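Local coordinates for protein nucleoside-diphosphate-sugar pyrophosphorylase (Vibrio cholerae, PDB 4EVW) that probably couples a sugar phosphate to a nucleoside triphosphate, giving a nucleoside-diphosphate sugar and releasing pyrophosphate, at residues 39-43 / 119-123; 115-119 / 228-233; 133-139 / 168-174; 159-163 / 204-210. The protein carries 1 engineered substitution. All coordinates share one frame; numbering follows the deposited sequence.

Contact 1: 39-43 / 119-123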
loop_
_atom_site.group_PDB
_atom_site.type_symbol
_atom_site.label_atom_id
_atom_site.label_comp_id
_atom_site.label_asym_id
_atom_site.label_seq_id
_atom_site.Cartn_x
_atom_site.Cartn_y
_atom_site.Cartn_z
ATOM N N SER A 39 -9.647 4.533 7.128
ATOM C CA SER A 39 -8.722 5.649 6.963
ATOM C C SER A 39 -9.269 6.521 5.843
ATOM O O SER A 39 -9.176 7.746 5.884
ATOM C CB SER A 39 -7.338 5.155 6.525
ATOM O OG SER A 39 -6.721 4.341 7.508
ATOM N N PHE A 40 -9.847 5.865 4.841
ATOM C CA PHE A 40 -10.377 6.537 3.656
ATOM C C PHE A 40 -11.876 6.816 3.643
ATOM O O PHE A 40 -12.472 6.961 2.572
ATOM C CB PHE A 40 -10.028 5.708 2.424
ATOM C CG PHE A 40 -8.568 5.403 2.305
ATOM C CD1 PHE A 40 -8.044 4.209 2.792
ATOM C CD2 PHE A 40 -7.708 6.327 1.726
ATOM C CE1 PHE A 40 -6.676 3.945 2.703
ATOM C CE2 PHE A 40 -6.346 6.074 1.630
ATOM C CZ PHE A 40 -5.827 4.885 2.118
ATOM N N ALA A 41 -12.483 6.898 4.820
ATOM C CA ALA A 41 -13.920 7.130 4.914
ATOM C C ALA A 41 -14.422 8.329 4.108
ATOM O O ALA A 41 -15.543 8.316 3.615
ATOM C CB ALA A 41 -14.323 7.282 6.383
ATOM N N ALA A 42 -13.603 9.363 3.973
ATOM C CA ALA A 42 -14.015 10.546 3.225
ATOM C C ALA A 42 -14.203 10.251 1.742
ATOM O O ALA A 42 -14.824 11.030 1.021
ATOM C CB ALA A 42 -12.987 11.661 3.403
ATOM N N TYR A 43 -13.689 9.110 1.294
ATOM C CA TYR A 43 -13.767 8.741 -0.119
ATOM C C TYR A 43 -14.682 7.566 -0.455
ATOM O O TYR A 43 -14.753 7.136 -1.611
ATOM C CB TYR A 43 -12.351 8.463 -0.611
ATOM C CG TYR A 43 -11.476 9.684 -0.465
ATOM C CD1 TYR A 43 -11.576 10.741 -1.371
ATOM C CD2 TYR A 43 -10.605 9.820 0.618
ATOM C CE1 TYR A 43 -10.836 11.912 -1.200
ATOM C CE2 TYR A 43 -9.862 10.989 0.800
ATOM C CZ TYR A 43 -9.982 12.028 -0.115
ATOM O OH TYR A 43 -9.248 13.178 0.054
ATOM N N PRO A 119 -5.927 7.618 10.189
ATOM C CA PRO A 119 -7.202 8.285 10.471
ATOM C C PRO A 119 -7.428 9.601 9.724
ATOM O O PRO A 119 -6.520 10.424 9.601
ATOM C CB PRO A 119 -7.155 8.518 11.981
ATOM C CG PRO A 119 -6.161 7.528 12.488
ATOM C CD PRO A 119 -5.114 7.485 11.412
ATOM N N ASN A 120 -8.651 9.790 9.238
ATOM C CA ASN A 120 -9.038 11.020 8.553
ATOM C C ASN A 120 -8.148 11.393 7.371
ATOM O O ASN A 120 -7.826 12.565 7.169
ATOM C CB ASN A 120 -9.059 12.176 9.564
ATOM C CG ASN A 120 -9.832 11.832 10.831
ATOM O OD1 ASN A 120 -10.921 11.266 10.770
ATOM N ND2 ASN A 120 -9.268 12.180 11.987
ATOM N N PHE A 121 -7.748 10.403 6.585
ATOM C CA PHE A 121 -6.902 10.681 5.435
ATOM C C PHE A 121 -7.600 11.580 4.419
ATOM O O PHE A 121 -8.782 11.412 4.138
ATOM C CB PHE A 121 -6.494 9.372 4.739
ATOM C CG PHE A 121 -5.717 9.577 3.462
ATOM C CD1 PHE A 121 -6.368 9.669 2.231
ATOM C CD2 PHE A 121 -4.332 9.702 3.497
ATOM C CE1 PHE A 121 -5.648 9.883 1.054
ATOM C CE2 PHE A 121 -3.606 9.917 2.326
ATOM C CZ PHE A 121 -4.263 10.007 1.103
ATOM N N VAL A 122 -6.852 12.542 3.885
ATOM C CA VAL A 122 -7.330 13.437 2.833
ATOM C C VAL A 122 -6.118 13.596 1.919
ATOM O O VAL A 122 -5.007 13.807 2.404
ATOM C CB VAL A 122 -7.744 14.836 3.360
ATOM C CG1 VAL A 122 -8.099 15.739 2.180
ATOM C CG2 VAL A 122 -8.946 14.719 4.296
ATOM N N PHE A 123 -6.314 13.467 0.609
ATOM C CA PHE A 123 -5.195 13.595 -0.322
ATOM C C PHE A 123 -4.544 14.960 -0.180
ATOM O O PHE A 123 -5.233 15.968 -0.023
ATOM C CB PHE A 123 -5.665 13.407 -1.769
ATOM C CG PHE A 123 -5.945 11.977 -2.136
ATOM C CD1 PHE A 123 -4.902 11.089 -2.384
ATOM C CD2 PHE A 123 -7.253 11.511 -2.205
ATOM C CE1 PHE A 123 -5.157 9.756 -2.697
ATOM C CE2 PHE A 123 -7.522 10.178 -2.516
ATOM C CZ PHE A 123 -6.473 9.300 -2.762
HETATM O O HOH W 1 -10.800 9.635 5.074
#

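Contact 2: 115-119 / 228-233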
loop_
_atom_site.group_PDB
_atom_site.type_symbol
_atom_site.label_atom_id
_atom_site.label_comp_id
_atom_site.label_asym_id
_atom_site.label_seq_id
_atom_site.Cartn_x
_atom_site.Cartn_y
_atom_site.Cartn_z
ATOM N N ASP A 115 -2.120 -3.184 7.057
ATOM C CA ASP A 115 -1.385 -3.173 8.332
ATOM C C ASP A 115 -1.241 -1.765 8.896
ATOM O O ASP A 115 -0.663 -1.576 9.963
ATOM C CB ASP A 115 0.045 -3.701 8.166
ATOM C CG ASP A 115 0.104 -5.072 7.549
ATOM O OD1 ASP A 115 -0.687 -5.945 7.957
ATOM O OD2 ASP A 115 0.964 -5.277 6.665
ATOM N N THR A 116 -1.759 -0.782 8.172
ATOM C CA THR A 116 -1.604 0.603 8.579
ATOM C C THR A 116 -2.917 1.353 8.712
ATOM O O THR A 116 -3.846 1.118 7.940
ATOM C CB THR A 116 -0.736 1.341 7.535
ATOM O OG1 THR A 116 0.441 0.568 7.270
ATOM C CG2 THR A 116 -0.333 2.715 8.033
ATOM N N PHE A 117 -3.000 2.240 9.704
ATOM C CA PHE A 117 -4.192 3.065 9.869
ATOM C C PHE A 117 -3.763 4.517 9.744
ATOM O O PHE A 117 -2.787 4.958 10.366
ATOM C CB PHE A 117 -4.869 2.900 11.232
ATOM C CG PHE A 117 -4.995 1.485 11.683
ATOM C CD1 PHE A 117 -5.162 0.451 10.765
ATOM C CD2 PHE A 117 -4.933 1.181 13.036
ATOM C CE1 PHE A 117 -5.260 -0.869 11.192
ATOM C CE2 PHE A 117 -5.032 -0.131 13.479
ATOM C CZ PHE A 117 -5.194 -1.162 12.554
ATOM N N ARG A 118 -4.508 5.254 8.933
ATOM C CA ARG A 118 -4.242 6.670 8.698
ATOM C C ARG A 118 -5.567 7.378 8.921
ATOM O O ARG A 118 -6.269 7.718 7.964
ATOM C CB ARG A 118 -3.761 6.869 7.262
ATOM C CG ARG A 118 -2.304 6.484 7.064
ATOM C CD ARG A 118 -1.383 7.611 7.526
ATOM N NE ARG A 118 -1.490 8.766 6.636
ATOM C CZ ARG A 118 -2.169 9.875 6.918
ATOM N NH1 ARG A 118 -2.805 10.000 8.081
ATOM N NH2 ARG A 118 -2.235 10.854 6.025
ATOM N N PRO A 119 -5.927 7.618 10.189
ATOM C CA PRO A 119 -7.202 8.285 10.471
ATOM C C PRO A 119 -7.428 9.601 9.724
ATOM O O PRO A 119 -6.520 10.424 9.601
ATOM C CB PRO A 119 -7.155 8.518 11.981
ATOM C CG PRO A 119 -6.161 7.528 12.488
ATOM C CD PRO A 119 -5.114 7.485 11.412
ATOM N N GLU A 228 -0.214 10.658 13.223
ATOM C CA GLU A 228 -1.240 10.503 12.192
ATOM C C GLU A 228 -1.228 9.115 11.557
ATOM O O GLU A 228 -2.063 8.808 10.708
ATOM C CB GLU A 228 -1.064 11.578 11.115
ATOM C CG GLU A 228 -1.322 12.992 11.636
ATOM C CD GLU A 228 -1.202 14.051 10.556
ATOM O OE1 GLU A 228 -0.078 14.285 10.060
ATOM O OE2 GLU A 228 -2.238 14.651 10.200
ATOM N N VAL A 229 -0.279 8.282 11.969
ATOM C CA VAL A 229 -0.185 6.929 11.435
ATOM C C VAL A 229 -0.030 5.913 12.565
ATOM O O VAL A 229 0.709 6.134 13.526
ATOM C CB VAL A 229 0.999 6.797 10.429
ATOM C CG1 VAL A 229 2.329 7.075 11.119
ATOM C CG2 VAL A 229 0.999 5.402 9.805
ATOM N N ILE A 230 -0.774 4.815 12.468
ATOM C CA ILE A 230 -0.710 3.755 13.469
ATOM C C ILE A 230 -0.367 2.472 12.734
ATOM O O ILE A 230 -1.046 2.099 11.779
ATOM C CB ILE A 230 -2.061 3.572 14.190
ATOM C CG1 ILE A 230 -2.402 4.843 14.972
ATOM C CG2 ILE A 230 -1.998 2.360 15.126
ATOM C CD1 ILE A 230 -3.872 4.992 15.285
ATOM N N PHE A 231 0.699 1.811 13.162
ATOM C CA PHE A 231 1.108 0.566 12.529
ATOM C C PHE A 231 0.616 -0.607 13.360
ATOM O O PHE A 231 0.730 -0.607 14.585
ATOM C CB PHE A 231 2.627 0.517 12.396
ATOM C CG PHE A 231 3.189 1.603 11.524
ATOM C CD1 PHE A 231 2.968 1.597 10.152
ATOM C CD2 PHE A 231 3.930 2.638 12.079
ATOM C CE1 PHE A 231 3.481 2.611 9.344
ATOM C CE2 PHE A 231 4.445 3.655 11.284
ATOM C CZ PHE A 231 4.221 3.642 9.913
ATOM N N CYS A 232 0.068 -1.605 12.679
ATOM C CA CYS A 232 -0.468 -2.783 13.341
ATOM C C CYS A 232 -0.139 -3.982 12.452
ATOM O O CYS A 232 -1.020 -4.763 12.097
ATOM C CB CYS A 232 -1.981 -2.615 13.481
ATOM S SG CYS A 232 -2.738 -3.604 14.774
ATOM N N GLY A 233 1.138 -4.113 12.100
ATOM C CA GLY A 233 1.560 -5.183 11.212
ATOM C C GLY A 233 2.265 -6.388 11.811
ATOM O O GLY A 233 2.503 -7.367 11.104
#

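Contact 3: 133-139 / 168-174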
loop_
_atom_site.group_PDB
_atom_site.type_symbol
_atom_site.label_atom_id
_atom_site.label_comp_id
_atom_site.label_asym_id
_atom_site.label_seq_id
_atom_site.Cartn_x
_atom_site.Cartn_y
_atom_site.Cartn_z
ATOM N N TYR A 133 3.528 10.331 -5.546
ATOM C CA TYR A 133 4.143 10.750 -4.300
ATOM C C TYR A 133 4.096 9.650 -3.265
ATOM O O TYR A 133 3.230 8.772 -3.301
ATOM C CB TYR A 133 3.476 12.023 -3.748
ATOM C CG TYR A 133 2.232 11.784 -2.922
ATOM C CD1 TYR A 133 0.973 11.689 -3.518
ATOM C CD2 TYR A 133 2.321 11.633 -1.540
ATOM C CE1 TYR A 133 -0.171 11.457 -2.744
ATOM C CE2 TYR A 133 1.198 11.400 -0.765
ATOM C CZ TYR A 133 -0.043 11.311 -1.368
ATOM O OH TYR A 133 -1.148 11.085 -0.582
ATOM N N LEU A 134 5.055 9.699 -2.350
ATOM C CA LEU A 134 5.156 8.731 -1.272
ATOM C C LEU A 134 4.863 9.469 0.012
ATOM O O LEU A 134 5.445 10.520 0.272
ATOM C CB LEU A 134 6.576 8.153 -1.175
ATOM C CG LEU A 134 7.116 7.326 -2.339
ATOM C CD1 LEU A 134 7.828 8.227 -3.346
ATOM C CD2 LEU A 134 8.079 6.277 -1.785
ATOM N N GLU A 135 3.955 8.930 0.810
ATOM C CA GLU A 135 3.641 9.547 2.087
ATOM C C GLU A 135 4.739 9.075 3.029
ATOM O O GLU A 135 5.065 7.885 3.062
ATOM C CB GLU A 135 2.286 9.068 2.574
ATOM C CG GLU A 135 1.813 9.726 3.846
ATOM C CD GLU A 135 0.470 9.187 4.266
ATOM O OE1 GLU A 135 0.416 8.024 4.717
ATOM O OE2 GLU A 135 -0.534 9.919 4.122
ATOM N N VAL A 136 5.320 9.997 3.785
ATOM C CA VAL A 136 6.404 9.634 4.688
ATOM C C VAL A 136 6.263 10.239 6.081
ATOM O O VAL A 136 5.491 11.176 6.290
ATOM C CB VAL A 136 7.779 10.080 4.108
ATOM C CG1 VAL A 136 8.062 9.351 2.797
ATOM C CG2 VAL A 136 7.793 11.599 3.882
ATOM N N PHE A 137 6.998 9.677 7.036
ATOM C CA PHE A 137 7.015 10.197 8.395
ATOM C C PHE A 137 8.463 10.140 8.869
ATOM O O PHE A 137 9.299 9.453 8.275
ATOM C CB PHE A 137 6.103 9.392 9.341
ATOM C CG PHE A 137 6.625 8.030 9.689
ATOM C CD1 PHE A 137 6.557 6.988 8.773
ATOM C CD2 PHE A 137 7.185 7.789 10.938
ATOM C CE1 PHE A 137 7.034 5.726 9.094
ATOM C CE2 PHE A 137 7.667 6.528 11.271
ATOM C CZ PHE A 137 7.592 5.495 10.347
ATOM N N GLN A 138 8.759 10.882 9.927
ATOM C CA GLN A 138 10.108 10.929 10.476
ATOM C C GLN A 138 10.245 9.681 11.343
ATOM O O GLN A 138 9.828 9.675 12.498
ATOM C CB GLN A 138 10.261 12.194 11.324
ATOM C CG GLN A 138 11.680 12.714 11.425
ATOM C CD GLN A 138 12.108 13.494 10.194
ATOM O OE1 GLN A 138 11.629 14.603 9.948
ATOM N NE2 GLN A 138 13.010 12.914 9.411
ATOM N N GLY A 139 10.834 8.624 10.790
ATOM C CA GLY A 139 10.926 7.377 11.533
ATOM C C GLY A 139 12.235 6.874 12.105
ATOM O O GLY A 139 13.325 7.224 11.649
ATOM N N ASP A 168 16.039 9.847 6.386
ATOM C CA ASP A 168 15.256 9.552 7.574
ATOM C C ASP A 168 13.769 9.802 7.317
ATOM O O ASP A 168 12.993 10.007 8.247
ATOM C CB ASP A 168 15.760 10.320 8.808
ATOM C CG ASP A 168 15.796 11.808 8.605
ATOM O OD1 ASP A 168 15.573 12.254 7.466
ATOM O OD2 ASP A 168 16.057 12.529 9.592
ATOM N N LEU A 169 13.383 9.778 6.042
ATOM C CA LEU A 169 11.982 9.927 5.652
ATOM C C LEU A 169 11.529 8.508 5.312
ATOM O O LEU A 169 11.904 7.961 4.273
ATOM C CB LEU A 169 11.846 10.823 4.421
ATOM C CG LEU A 169 12.356 12.260 4.582
ATOM C CD1 LEU A 169 12.215 13.007 3.275
ATOM C CD2 LEU A 169 11.577 12.954 5.685
ATOM N N CYS A 170 10.723 7.921 6.190
ATOM C CA CYS A 170 10.255 6.548 6.012
ATOM C C CYS A 170 8.832 6.447 5.496
ATOM O O CYS A 170 7.946 7.182 5.935
ATOM C CB CYS A 170 10.356 5.807 7.342
ATOM S SG CYS A 170 11.929 6.101 8.177
ATOM N N SER A 171 8.612 5.508 4.581
ATOM C CA SER A 171 7.288 5.312 4.003
ATOM C C SER A 171 6.253 4.818 5.003
ATOM O O SER A 171 6.527 3.947 5.833
ATOM C CB SER A 171 7.356 4.323 2.833
ATOM O OG SER A 171 6.050 4.012 2.373
ATOM N N THR A 172 5.054 5.381 4.914
ATOM C CA THR A 172 3.952 4.980 5.774
ATOM C C THR A 172 3.273 3.782 5.118
ATOM O O THR A 172 2.409 3.148 5.712
ATOM C CB THR A 172 2.895 6.088 5.894
ATOM O OG1 THR A 172 2.324 6.331 4.602
ATOM C CG2 THR A 172 3.516 7.379 6.426
ATOM N N GLY A 173 3.663 3.486 3.884
ATOM C CA GLY A 173 3.049 2.380 3.175
ATOM C C GLY A 173 2.010 2.871 2.182
ATOM O O GLY A 173 1.326 2.073 1.539
ATOM N N LEU A 174 1.866 4.190 2.070
ATOM C CA LEU A 174 0.922 4.755 1.112
ATOM C C LEU A 174 1.747 5.251 -0.069
ATOM O O LEU A 174 2.586 6.141 0.075
ATOM C CB LEU A 174 0.121 5.905 1.731
ATOM C CG LEU A 174 -0.996 6.395 0.803
ATOM C CD1 LEU A 174 -2.248 6.702 1.609
ATOM C CD2 LEU A 174 -0.516 7.605 0.017
HETATM O O HOH W 2 5.091 5.959 1.179
#

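Contact 4: 159-163 / 204-210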
loop_
_atom_site.group_PDB
_atom_site.type_symbol
_atom_site.label_atom_id
_atom_site.label_comp_id
_atom_site.label_asym_id
_atom_site.label_seq_id
_atom_site.Cartn_x
_atom_site.Cartn_y
_atom_site.Cartn_z
ATOM N N GLN A 159 15.381 9.445 -4.953
ATOM C CA GLN A 159 15.692 8.024 -4.820
ATOM C C GLN A 159 14.897 7.375 -3.695
ATOM O O GLN A 159 14.531 8.036 -2.724
ATOM C CB GLN A 159 17.196 7.867 -4.529
ATOM C CG GLN A 159 17.714 6.438 -4.427
ATOM C CD GLN A 159 19.176 6.382 -3.986
ATOM O OE1 GLN A 159 19.883 7.390 -4.014
ATOM N NE2 GLN A 159 19.633 5.200 -3.589
ATOM N N THR A 160 14.611 6.085 -3.839
ATOM C CA THR A 160 13.928 5.333 -2.795
ATOM C C THR A 160 14.730 4.045 -2.605
ATOM O O THR A 160 15.433 3.605 -3.517
ATOM C CB THR A 160 12.467 4.944 -3.151
ATOM O OG1 THR A 160 12.458 4.117 -4.321
ATOM C CG2 THR A 160 11.613 6.181 -3.379
ATOM N N ALA A 161 14.635 3.470 -1.414
ATOM C CA ALA A 161 15.328 2.226 -1.084
ATOM C C ALA A 161 14.427 1.470 -0.118
ATOM O O ALA A 161 13.772 2.084 0.723
ATOM C CB ALA A 161 16.669 2.524 -0.424
ATOM N N GLU A 162 14.380 0.148 -0.228
ATOM C CA GLU A 162 13.522 -0.615 0.668
ATOM C C GLU A 162 14.184 -0.982 1.995
ATOM O O GLU A 162 13.499 -1.104 3.005
ATOM C CB GLU A 162 13.005 -1.883 -0.018
ATOM C CG GLU A 162 11.973 -2.667 0.803
ATOM C CD GLU A 162 10.609 -1.989 0.878
ATOM O OE1 GLU A 162 10.325 -1.115 0.031
ATOM O OE2 GLU A 162 9.810 -2.345 1.777
ATOM N N LYS A 163 15.500 -1.161 2.022
ATOM C CA LYS A 163 16.136 -1.506 3.293
ATOM C C LYS A 163 17.322 -0.616 3.601
ATOM O O LYS A 163 17.793 -0.557 4.734
ATOM C CB LYS A 163 16.593 -2.967 3.292
ATOM C CG LYS A 163 15.544 -3.958 2.818
ATOM C CD LYS A 163 14.840 -4.674 3.957
ATOM C CE LYS A 163 13.818 -5.653 3.399
ATOM N NZ LYS A 163 12.614 -5.748 4.264
ATOM N N TYR A 204 8.805 -5.249 -3.892
ATOM C CA TYR A 204 8.188 -4.187 -3.102
ATOM C C TYR A 204 7.819 -2.984 -3.963
ATOM O O TYR A 204 8.370 -2.796 -5.046
ATOM C CB TYR A 204 9.150 -3.761 -1.999
ATOM C CG TYR A 204 9.531 -4.893 -1.076
ATOM C CD1 TYR A 204 8.554 -5.595 -0.365
ATOM C CD2 TYR A 204 10.862 -5.266 -0.909
ATOM C CE1 TYR A 204 8.896 -6.640 0.489
ATOM C CE2 TYR A 204 11.215 -6.311 -0.056
ATOM C CZ TYR A 204 10.226 -6.991 0.640
ATOM O OH TYR A 204 10.566 -8.018 1.490
ATOM N N ILE A 205 6.904 -2.158 -3.463
ATOM C CA ILE A 205 6.448 -0.986 -4.205
ATOM C C ILE A 205 7.424 0.193 -4.249
ATOM O O ILE A 205 7.647 0.774 -5.309
ATOM C CB ILE A 205 5.113 -0.443 -3.631
ATOM C CG1 ILE A 205 4.047 -1.546 -3.609
ATOM C CG2 ILE A 205 4.647 0.767 -4.467
ATOM C CD1 ILE A 205 3.277 -1.706 -4.893
ATOM N N ALA A 206 7.994 0.558 -3.103
ATOM C CA ALA A 206 8.894 1.709 -3.041
ATOM C C ALA A 206 9.976 1.757 -4.124
ATOM O O ALA A 206 10.195 2.800 -4.738
ATOM C CB ALA A 206 9.524 1.812 -1.642
ATOM N N PRO A 207 10.665 0.635 -4.377
ATOM C CA PRO A 207 11.712 0.624 -5.409
ATOM C C PRO A 207 11.216 1.026 -6.803
ATOM O O PRO A 207 11.988 1.520 -7.626
ATOM C CB PRO A 207 12.202 -0.824 -5.390
ATOM C CG PRO A 207 12.018 -1.220 -3.970
ATOM C CD PRO A 207 10.667 -0.627 -3.615
ATOM N N LEU A 208 9.928 0.812 -7.067
ATOM C CA LEU A 208 9.373 1.143 -8.374
ATOM C C LEU A 208 9.528 2.611 -8.724
ATOM O O LEU A 208 9.651 2.960 -9.894
ATOM C CB LEU A 208 7.885 0.749 -8.456
ATOM C CG LEU A 208 7.598 -0.744 -8.301
ATOM C CD1 LEU A 208 6.132 -1.043 -8.633
ATOM C CD2 LEU A 208 8.517 -1.525 -9.223
ATOM N N TYR A 209 9.533 3.479 -7.721
ATOM C CA TYR A 209 9.669 4.900 -7.998
ATOM C C TYR A 209 11.006 5.250 -8.656
ATOM O O TYR A 209 11.099 6.231 -9.388
ATOM C CB TYR A 209 9.464 5.705 -6.715
ATOM C CG TYR A 209 8.010 5.799 -6.310
ATOM C CD1 TYR A 209 7.153 6.722 -6.916
ATOM C CD2 TYR A 209 7.493 4.966 -5.320
ATOM C CE1 TYR A 209 5.820 6.816 -6.537
ATOM C CE2 TYR A 209 6.157 5.050 -4.934
ATOM C CZ TYR A 209 5.331 5.977 -5.542
ATOM O OH TYR A 209 4.024 6.078 -5.126
ATOM N N ASN A 210 12.037 4.446 -8.418
ATOM C CA ASN A 210 13.330 4.731 -9.037
ATOM C C ASN A 210 13.237 4.639 -10.553
ATOM O O ASN A 210 13.911 5.383 -11.262
ATOM C CB ASN A 210 14.411 3.785 -8.505
ATOM C CG ASN A 210 14.745 4.062 -7.058
ATOM O OD1 ASN A 210 14.925 5.213 -6.669
ATOM N ND2 ASN A 210 14.831 3.012 -6.252
HETATM O O HOH W 3 7.710 -0.574 -0.431
#

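Contact 1: 39-43 / 119-123
F40 and F121 meet in the dense part of this contact, where F40 CE2 lies over one face of the F121 ring, off its centre. Their planes are inclined by 59°, with the closest carbons, F40 CD2 and F121 CD1, 3.6 Å apart. The CG of F121 is anti to its own backbone N (chi1 175°), which turns this buried ring in toward F40 and L174. Y43 adds a second aromatic junction: F123 presents its edge to the Y43 face in a T-shaped pair whose centroids are 5.0 Å apart. The phenol is held at its far end as well, because Y43 OH accepts the backbone N-H of F123 at 3.0 Å.

Backbone and water add to the grip. F121 N donates to S39 O over 3.1 Å, and one water donates to both S39 O (2.6 Å) and F121 O (2.8 Å) while accepting from A42 N. On the exposed side the packing thins: the CB atoms of P119 and N120 are directed away, V122 meets only Y43 OH, and A42 offers a single methyl near F121 O. S39 OG is instead bonded to S36 O and R118 N. Two irregular segments are thus joined by an aromatic cluster packed against L174 and against I2 of strand 2-5, an inner strand of the mixed sheet, consistent with the Rossmann-like fold of sugar nucleotidyltransferases.

Contact 2: 115-119 / 228-233
F231 turns the edge of its ring toward T116 OG1, with CD1 4.0 Å from that oxygen, and carries V229 CG2 over one face; the hydroxyl itself is hydrogen-bonded to N113. On the other side of the strand pair, the F117 ring is approached obliquely by I230 CG2 and by C232 CB, the latter 3.6 Å from F117 CZ. C232 SG makes a sulfur-aromatic contact with the same ring, well away from its normal (61°). At the guanidinium of R118 the carbonyl of E228 comes to the edge: NH1 donates to E228 O at 3.0 Å, the oxygen 23° out of the guanidinium plane. The chain of R118 is bent at chi2 and chi3, which brings NH1 back across to the residue before V229 while NH2 forms a salt bridge with E135.

Between these groups the backbones pair in antiparallel fashion. F117 and I230 form the hydrogen-bonded pair, F117 N to I230 O and I230 N to F117 O both measuring 2.9 Å. C232 N adds a bond to D115 O of 2.8 Å. In the neighbouring non-hydrogen-bonded pair T116 and F231 point the same way, and T116 CG2 is pressed to 3.5 Å from V229 CG2. Together these features define a short two-stranded antiparallel ribbon, which ties the chain following strand 109-111 to the segment leading into the C-terminal helix 235-243.

Contact 3: 133-139 / 168-174
V136 and S171, like F137 and C170, are antiparallel partners where strand 132-138 of the central mixed sheet meets strand 169-172. The two strands are strongly twisted against each other, 122° between their directions. Backbone bonding is reciprocal in the F137-C170 pair, with F137 N to C170 O at 2.9 Å and C170 N to F137 O at 3.0 Å. E135 bonds on both sides of the corner at G173, accepting from T172 N and donating to L174 O.

Apolar contacts flank this pairing. F137 CE1 packs on C170 CB at 3.8 Å, and C170 SG stands above the F137 face in a distant sulfur-aromatic contact. V136 CB approaches L169 CB, while L174 CD2 reaches the phenol end of Y133.

Polar side chains act at E135 and at the corner. The CG of E135 is anti to the backbone N (chi1 -176°) and the chain continues extended, bringing OE1 to T172 OG1, which donates over 2.6 Å to the anti lone pair. S171 OG accepts from G173 N, an ST turn that shapes the corner. A water bridges this corner, donating to E135 O (2.7 Å) and L174 O (2.7 Å) and accepting from S171 OG (2.5 Å).

Contact 4: 159-163 / 204-210
N210 grips T160 by both backbone polar atoms, so a helix side chain takes the place of a strand neighbour. T160 belongs to the antiparallel beta hairpin of strands 146-149 and 157-161, and its strand 157-161 packs here on the 205-207 turn and the helix that follows. N210 OD1 accepts from T160 N at 3.0 Å, and ND2 donates to T160 O at 2.9 Å. With both ends of the amide engaged, its flip is fixed. The acceptor T160 O lies in the amide plane, although ND2 itself stands above the plane of the T160 carbonyl.

T160 sets its OG1 between backbone N and carbonyl carbon (chi1 61°), which aims the hydroxyl at A206 O and leaves CG2 near Y209 CB. OG1 donates to that oxygen over 2.7 Å, from above the carbonyl plane; Y209 N reaches it from the opposite face, so two donors hold it.

E162 supplies the other half. Its chain leaves the backbone with CG anti to N and then folds at chi2 (72°), laying the carboxylate over one face of the Y204 ring with the planes only 19° apart. This is close packing: E162 CG is 3.3 Å from Y204 CD2. OE1 comes to 3.5 Å from A206 CB. The same oxygen accepts a bond from a water at 2.7 Å, and that water accepts from A206 N at 2.9 Å.

Contact 3 is the buried one, made within the central sheet; contacts 1, 2 and 4 are partly exposed. Contacts 1 and 2 share P119 and follow each other along the chain, S39 OG reaching R118 N between them, yet differ in kind: aromatic clustering of irregular segments against regular strand pairing. Contact 3 is nested inside the loop that contact 2 closes and is tied to it by the R118-E135 salt bridge and by packing of F231 on F137. Contact 4 relies on side-chain-to-backbone bonds between a strand and the segment leading into a helix, and reaches contact 3 through L134 and Y209. Contacts 1 and 4 do not touch; their centres lie about 24 Å apart.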